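Local coordinates for protein uracil-DNA glycosylase (Sulfolobus tokodaii str. 7, PDB 4ZBY) that belongs to the uracil-DNA glycosylase superfamily, carries an iron/sulfur cluster and holds uracil in a pocket of its alpha/beta fold, at residues T64-E69 against N173-L178; H124-I129 against S138-V143. One frame throughout, in Å; residues are numbered along the deposited sequence.

Interaction 1 (T64-E69 against N173-L178); sequences TQMIKE and NLRKIL
Arg-175 reaches from the C-terminal helix 172-190 across to Gln-65 and Met-66 of helix 58-71, touching the methionine with its stem and the glutamine with its head. Its CB makes no close approach to 64-69, but CG rests against the terminal methyl of the methionine, with Arg-175 CG 4.0 Å from Met-66 CE in the conformer described, one of two modelled for Met-66. The chain bends about the CG-CD bond (chi3 149°), which brings the guanidinium toward Gln-65. Arg-175 NE pairs with the carboxylate of Glu-179 one turn on, a salt bridge that restrains the head within its own helix. NH1 comes up to the glutamine amide, Arg-175 NH1 to Gln-65 OE1 being 3.7 Å, too far for a direct bond; the amide and guanidinium planes stand 86° apart. NH2 gives the polar link instead: Arg-175 NH2 donates to a water oxygen at 3.0 Å, in the plane of the guanidinium at its edge, and the same water donates to Gln-65 OE1 at 2.8 Å.

The axes of segments 64-69 and 173-178 run 42° apart and come within 12.4 Å, so that in this alpha/beta fold of the uracil-DNA glycosylase superfamily long side chains fill the distance. The nitrogen of the same amide bonds weakly to both carboxylate oxygens of Glu-69, with Gln-65 NE2 3.2 Å from Glu-69 OE2; together with the water on OE1, these bonds are consistent with the amide orientation modelled.

Beneath this polar layer the extended Met-66 chain crosses Leu-178 at about a right angle. Met-66 SD lies 3.6 Å from Leu-178 CG, and Met-66 CE sits 3.7 Å from Leu-178 CD2. Phe-182, a turn further along helix 172-190, also touches Met-66.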
loop_
_atom_site.group_PDB
_atom_site.type_symbol
_atom_site.label_atom_id
_atom_site.label_comp_id
_atom_site.label_asym_id
_atom_site.label_seq_id
_atom_site.Cartn_x
_atom_site.Cartn_y
_atom_site.Cartn_z
ATOM N N THR A 64 -7.727 -8.871 -2.613
ATOM C CA THR A 64 -7.234 -10.041 -3.317
ATOM C C THR A 64 -8.109 -10.411 -4.516
ATOM O O THR A 64 -7.604 -10.722 -5.610
ATOM C CB THR A 64 -7.124 -11.231 -2.334
ATOM O OG1 THR A 64 -6.281 -10.830 -1.261
ATOM C CG2 THR A 64 -6.533 -12.441 -3.035
ATOM N N GLN A 65 -9.423 -10.327 -4.336
ATOM C CA GLN A 65 -10.355 -10.656 -5.402
ATOM C C GLN A 65 -10.193 -9.697 -6.579
ATOM O O GLN A 65 -10.197 -10.131 -7.725
ATOM C CB GLN A 65 -11.805 -10.645 -4.897
ATOM C CG GLN A 65 -12.815 -10.987 -5.983
ATOM C CD GLN A 65 -14.255 -10.896 -5.499
ATOM O OE1 GLN A 65 -14.526 -10.457 -4.378
ATOM N NE2 GLN A 65 -15.183 -11.308 -6.347
ATOM N N MET A 66 -10.023 -8.399 -6.311
ATOM C CA MET A 66 -9.845 -7.447 -7.409
ATOM C C MET A 66 -8.522 -7.672 -8.117
ATOM O O MET A 66 -8.435 -7.590 -9.342
ATOM C CB MET A 66 -9.930 -6.003 -6.918
ATOM C CG MET A 66 -11.264 -5.675 -6.365
ATOM S SD MET A 66 -11.470 -3.898 -6.195
ATOM C CE MET A 66 -13.133 -3.870 -5.538
ATOM N N ILE A 67 -7.477 -7.929 -7.347
ATOM C CA ILE A 67 -6.192 -8.190 -7.955
ATOM C C ILE A 67 -6.292 -9.409 -8.881
ATOM O O ILE A 67 -5.782 -9.384 -10.006
ATOM C CB ILE A 67 -5.102 -8.396 -6.897
ATOM C CG1 ILE A 67 -4.830 -7.050 -6.200
ATOM C CG2 ILE A 67 -3.808 -8.883 -7.552
ATOM C CD1 ILE A 67 -3.922 -7.191 -5.009
ATOM N N LYS A 68 -6.978 -10.453 -8.424
ATOM C CA LYS A 68 -7.118 -11.661 -9.221
ATOM C C LYS A 68 -8.048 -11.481 -10.411
ATOM O O LYS A 68 -7.673 -11.795 -11.538
ATOM C CB LYS A 68 -7.617 -12.818 -8.343
ATOM C CG LYS A 68 -7.940 -14.070 -9.141
ATOM C CD LYS A 68 -6.699 -14.616 -9.803
ATOM C CE LYS A 68 -6.991 -15.973 -10.428
ATOM N NZ LYS A 68 -5.745 -16.591 -10.960
ATOM N N GLU A 69 -9.259 -10.974 -10.178
ATOM C CA GLU A 69 -10.270 -10.968 -11.225
ATOM C C GLU A 69 -10.104 -9.828 -12.217
ATOM O O GLU A 69 -10.428 -9.984 -13.391
ATOM C CB GLU A 69 -11.663 -10.904 -10.600
ATOM C CG GLU A 69 -11.937 -12.092 -9.713
ATOM C CD GLU A 69 -13.360 -12.122 -9.226
ATOM O OE1 GLU A 69 -14.102 -11.160 -9.513
ATOM O OE2 GLU A 69 -13.730 -13.108 -8.558
ATOM N N ASN A 173 -21.828 1.334 -4.854
ATOM C CA ASN A 173 -21.362 2.328 -5.799
ATOM C C ASN A 173 -19.862 2.609 -5.703
ATOM O O ASN A 173 -19.170 2.735 -6.722
ATOM C CB ASN A 173 -22.112 3.623 -5.617
ATOM C CG ASN A 173 -21.655 4.649 -6.586
ATOM O OD1 ASN A 173 -22.009 4.591 -7.761
ATOM N ND2 ASN A 173 -20.823 5.574 -6.125
ATOM N N LEU A 174 -19.362 2.722 -4.480
ATOM C CA LEU A 174 -17.944 2.968 -4.269
ATOM C C LEU A 174 -17.137 1.765 -4.734
ATOM O O LEU A 174 -16.033 1.901 -5.261
ATOM C CB LEU A 174 -17.669 3.264 -2.797
ATOM C CG LEU A 174 -16.839 4.511 -2.514
ATOM C CD1 LEU A 174 -17.316 5.655 -3.403
ATOM C CD2 LEU A 174 -16.943 4.883 -1.037
ATOM N N ARG A 175 -17.700 0.582 -4.552
ATOM C CA ARG A 175 -17.051 -0.614 -5.049
ATOM C C ARG A 175 -16.910 -0.574 -6.564
ATOM O O ARG A 175 -15.862 -0.922 -7.102
ATOM C CB ARG A 175 -17.813 -1.864 -4.646
ATOM C CG ARG A 175 -16.936 -3.093 -4.779
ATOM C CD ARG A 175 -17.710 -4.360 -4.571
ATOM N NE ARG A 175 -17.153 -5.454 -5.365
ATOM C CZ ARG A 175 -17.113 -6.716 -4.957
ATOM N NH1 ARG A 175 -16.602 -7.656 -5.740
ATOM N NH2 ARG A 175 -17.580 -7.034 -3.758
ATOM N N LYS A 176 -17.973 -0.168 -7.255
ATOM C CA LYS A 176 -17.905 -0.111 -8.705
ATOM C C LYS A 176 -16.812 0.851 -9.142
ATOM O O LYS A 176 -16.125 0.607 -10.143
ATOM C CB LYS A 176 -19.263 0.294 -9.291
ATOM C CG LYS A 176 -20.199 -0.873 -9.456
ATOM C CD LYS A 176 -19.748 -1.715 -10.632
ATOM C CE LYS A 176 -20.514 -3.018 -10.740
ATOM N NZ LYS A 176 -20.078 -3.780 -11.947
ATOM N N ILE A 177 -16.644 1.940 -8.394
ATOM C CA ILE A 177 -15.614 2.922 -8.721
ATOM C C ILE A 177 -14.212 2.332 -8.542
ATOM O O ILE A 177 -13.314 2.547 -9.362
ATOM C CB ILE A 177 -15.750 4.183 -7.862
ATOM C CG1 ILE A 177 -17.075 4.861 -8.202
ATOM C CG2 ILE A 177 -14.566 5.129 -8.099
ATOM C CD1 ILE A 177 -17.272 6.236 -7.580
ATOM N N LEU A 178 -14.044 1.587 -7.459
ATOM C CA LEU A 178 -12.779 0.925 -7.179
ATOM C C LEU A 178 -12.462 -0.124 -8.258
ATOM O O LEU A 178 -11.330 -0.220 -8.716
ATOM C CB LEU A 178 -12.826 0.299 -5.779
ATOM C CG LEU A 178 -11.557 -0.386 -5.266
ATOM C CD1 LEU A 178 -10.396 0.547 -5.252
ATOM C CD2 LEU A 178 -11.822 -0.892 -3.830
HETATM O O HOH W 1 -16.901 -9.875 -3.107
#

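Interaction 2 (H124-I129 against S138-V143); sequences HSTKYI and SSITKV
Thr-126, in the middle of the 124-129 helical segment, faces the first residue of the short helix 140-143, the CA atoms of Thr-126 and Ile-140 standing 7.2 Å apart. With CG1 anti to its own nitrogen (chi1 -169°), Ile-140 sends its terminal methyl across the threonine at about a right angle. That methyl meets the oxygen branch most closely: Ile-140 CD1 is 3.3 Å from Thr-126 OG1, and CD1 also touches Thr-126 CB at 3.8 Å. An apolar group thus covers a buried hydroxyl whose polar needs are met by hydrogen bonds with Thr-120 OG1 and the carbonyl oxygen of Gly-122.

Helix 123-133 follows strand 117-121 in the crossover to the parallel neighbouring strand 155-162, a beta-alpha-beta unit whose connection also contains helix 140-143 and strand 148-152. Pro-161 of strand 155-162 touches both Thr-126 and Ile-140, so the pair is packed against the sheet.

The other branch of Thr-126 points at the end of the short helix. Thr-126 CG2 and Val-143 CG2 approach tip to tip at 3.8 Å, a purely methyl-to-methyl contact. At the start of the same helix Ser-139 is the N-cap: its OG accepts from Lys-142 N at 3.2 Å, with an N-H...O angle of 143°.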
loop_
_atom_site.group_PDB
_atom_site.type_symbol
_atom_site.label_atom_id
_atom_site.label_comp_id
_atom_site.label_asym_id
_atom_site.label_seq_id
_atom_site.Cartn_x
_atom_site.Cartn_y
_atom_site.Cartn_z
ATOM N N HIS A 124 -4.306 7.911 3.484
ATOM C CA HIS A 124 -3.058 8.027 4.227
ATOM C C HIS A 124 -1.869 7.688 3.345
ATOM O O HIS A 124 -0.873 8.417 3.322
ATOM C CB HIS A 124 -3.078 7.121 5.456
ATOM C CG HIS A 124 -4.058 7.565 6.493
ATOM N ND1 HIS A 124 -5.336 7.059 6.584
ATOM C CD2 HIS A 124 -3.959 8.515 7.452
ATOM C CE1 HIS A 124 -5.975 7.659 7.572
ATOM N NE2 HIS A 124 -5.159 8.542 8.120
ATOM N N SER A 125 -1.969 6.576 2.639
ATOM C CA SER A 125 -0.851 6.149 1.811
ATOM C C SER A 125 -0.704 7.110 0.635
ATOM O O SER A 125 0.418 7.447 0.226
ATOM C CB SER A 125 -1.047 4.701 1.324
ATOM O OG SER A 125 -2.194 4.633 0.507
ATOM N N THR A 126 -1.829 7.565 0.090
ATOM C CA THR A 126 -1.784 8.507 -1.021
ATOM C C THR A 126 -1.144 9.824 -0.588
ATOM O O THR A 126 -0.252 10.341 -1.254
ATOM C CB THR A 126 -3.192 8.795 -1.601
ATOM O OG1 THR A 126 -3.756 7.575 -2.088
ATOM C CG2 THR A 126 -3.127 9.804 -2.766
ATOM N N LYS A 127 -1.579 10.357 0.547
ATOM C CA LYS A 127 -0.975 11.577 1.047
ATOM C C LYS A 127 0.527 11.420 1.295
ATOM O O LYS A 127 1.310 12.332 0.973
ATOM C CB LYS A 127 -1.691 12.024 2.331
ATOM C CG LYS A 127 -1.193 13.331 2.919
ATOM C CD LYS A 127 -2.053 13.707 4.126
ATOM C CE LYS A 127 -1.926 15.185 4.477
ATOM N NZ LYS A 127 -0.533 15.518 4.873
ATOM N N TYR A 128 0.937 10.276 1.844
ATOM C CA TYR A 128 2.350 10.041 2.121
ATOM C C TYR A 128 3.166 10.027 0.822
ATOM O O TYR A 128 4.174 10.731 0.689
ATOM C CB TYR A 128 2.583 8.702 2.882
ATOM C CG TYR A 128 4.071 8.511 3.047
ATOM C CD1 TYR A 128 4.787 7.652 2.227
ATOM C CD2 TYR A 128 4.778 9.291 3.954
ATOM C CE1 TYR A 128 6.174 7.557 2.332
ATOM C CE2 TYR A 128 6.147 9.199 4.067
ATOM C CZ TYR A 128 6.842 8.333 3.254
ATOM O OH TYR A 128 8.210 8.257 3.398
ATOM N N ILE A 129 2.729 9.218 -0.133
ATOM C CA ILE A 129 3.484 9.072 -1.378
ATOM C C ILE A 129 3.466 10.394 -2.149
ATOM O O ILE A 129 4.490 10.791 -2.691
ATOM C CB ILE A 129 2.950 7.912 -2.266
ATOM C CG1 ILE A 129 3.220 6.557 -1.590
ATOM C CG2 ILE A 129 3.577 7.978 -3.677
ATOM C CD1 ILE A 129 4.690 6.222 -1.375
ATOM N N SER A 138 -4.854 17.264 -2.206
ATOM C CA SER A 138 -6.063 17.939 -1.759
ATOM C C SER A 138 -6.884 16.987 -0.893
ATOM O O SER A 138 -6.930 17.126 0.321
ATOM C CB SER A 138 -6.873 18.424 -2.958
ATOM O OG SER A 138 -6.999 17.383 -3.911
ATOM N N SER A 139 -7.511 15.997 -1.518
ATOM C CA SER A 139 -8.220 14.950 -0.788
ATOM C C SER A 139 -8.161 13.675 -1.615
ATOM O O SER A 139 -7.912 13.742 -2.806
ATOM C CB SER A 139 -9.668 15.356 -0.517
ATOM O OG SER A 139 -10.411 15.383 -1.722
ATOM N N ILE A 140 -8.389 12.519 -1.006
ATOM C CA ILE A 140 -8.407 11.308 -1.804
ATOM C C ILE A 140 -9.531 11.360 -2.851
ATOM O O ILE A 140 -9.352 10.867 -3.955
ATOM C CB ILE A 140 -8.535 10.035 -0.914
ATOM C CG1 ILE A 140 -8.275 8.768 -1.741
ATOM C CG2 ILE A 140 -9.876 9.989 -0.179
ATOM C CD1 ILE A 140 -6.874 8.732 -2.360
ATOM N N THR A 141 -10.659 11.980 -2.529
ATOM C CA THR A 141 -11.776 12.042 -3.470
ATOM C C THR A 141 -11.344 12.792 -4.726
ATOM O O THR A 141 -11.668 12.405 -5.865
ATOM C CB THR A 141 -13.012 12.710 -2.835
ATOM O OG1 THR A 141 -13.490 11.892 -1.759
ATOM C CG2 THR A 141 -14.128 12.870 -3.846
ATOM N N LYS A 142 -10.555 13.836 -4.523
ATOM C CA LYS A 142 -10.212 14.737 -5.626
ATOM C C LYS A 142 -9.068 14.197 -6.469
ATOM O O LYS A 142 -8.912 14.588 -7.637
ATOM C CB LYS A 142 -9.846 16.115 -5.087
ATOM C CG LYS A 142 -11.059 16.955 -4.748
ATOM C CD LYS A 142 -10.668 18.245 -4.060
ATOM C CE LYS A 142 -11.887 19.092 -3.780
ATOM N NZ LYS A 142 -11.512 20.372 -3.153
ATOM N N VAL A 143 -8.264 13.308 -5.895
ATOM C CA VAL A 143 -7.063 12.888 -6.598
ATOM C C VAL A 143 -7.105 11.451 -7.088
ATOM O O VAL A 143 -6.279 11.074 -7.908
ATOM C CB VAL A 143 -5.784 13.075 -5.737
ATOM C CG1 VAL A 143 -5.712 14.503 -5.161
ATOM C CG2 VAL A 143 -5.661 11.979 -4.649
#

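How the interactions relate
From the N terminus, the chain passes through strand 37-41 into helix 58-71, where 64-69 supplies the first half of interaction 1. It then runs through strand 79-82, helix 96-113 and strand 117-121 before helix 123-133 opens interaction 2. That contact closes after only eight intervening residues, at helix 140-143, and is therefore nested within the loop of 103 residues that interaction 1 closes when helix 172-190 arrives. The outer contact joins two helices distant in sequence; the inner one brings the short helix 140-143 back onto the crossover helix beside strand 155-162. The centres of interaction 1 and interaction 2 lie about 19 Å apart, and the nearest atoms of interactions 1 and 2 are about 7 Å apart, without touching.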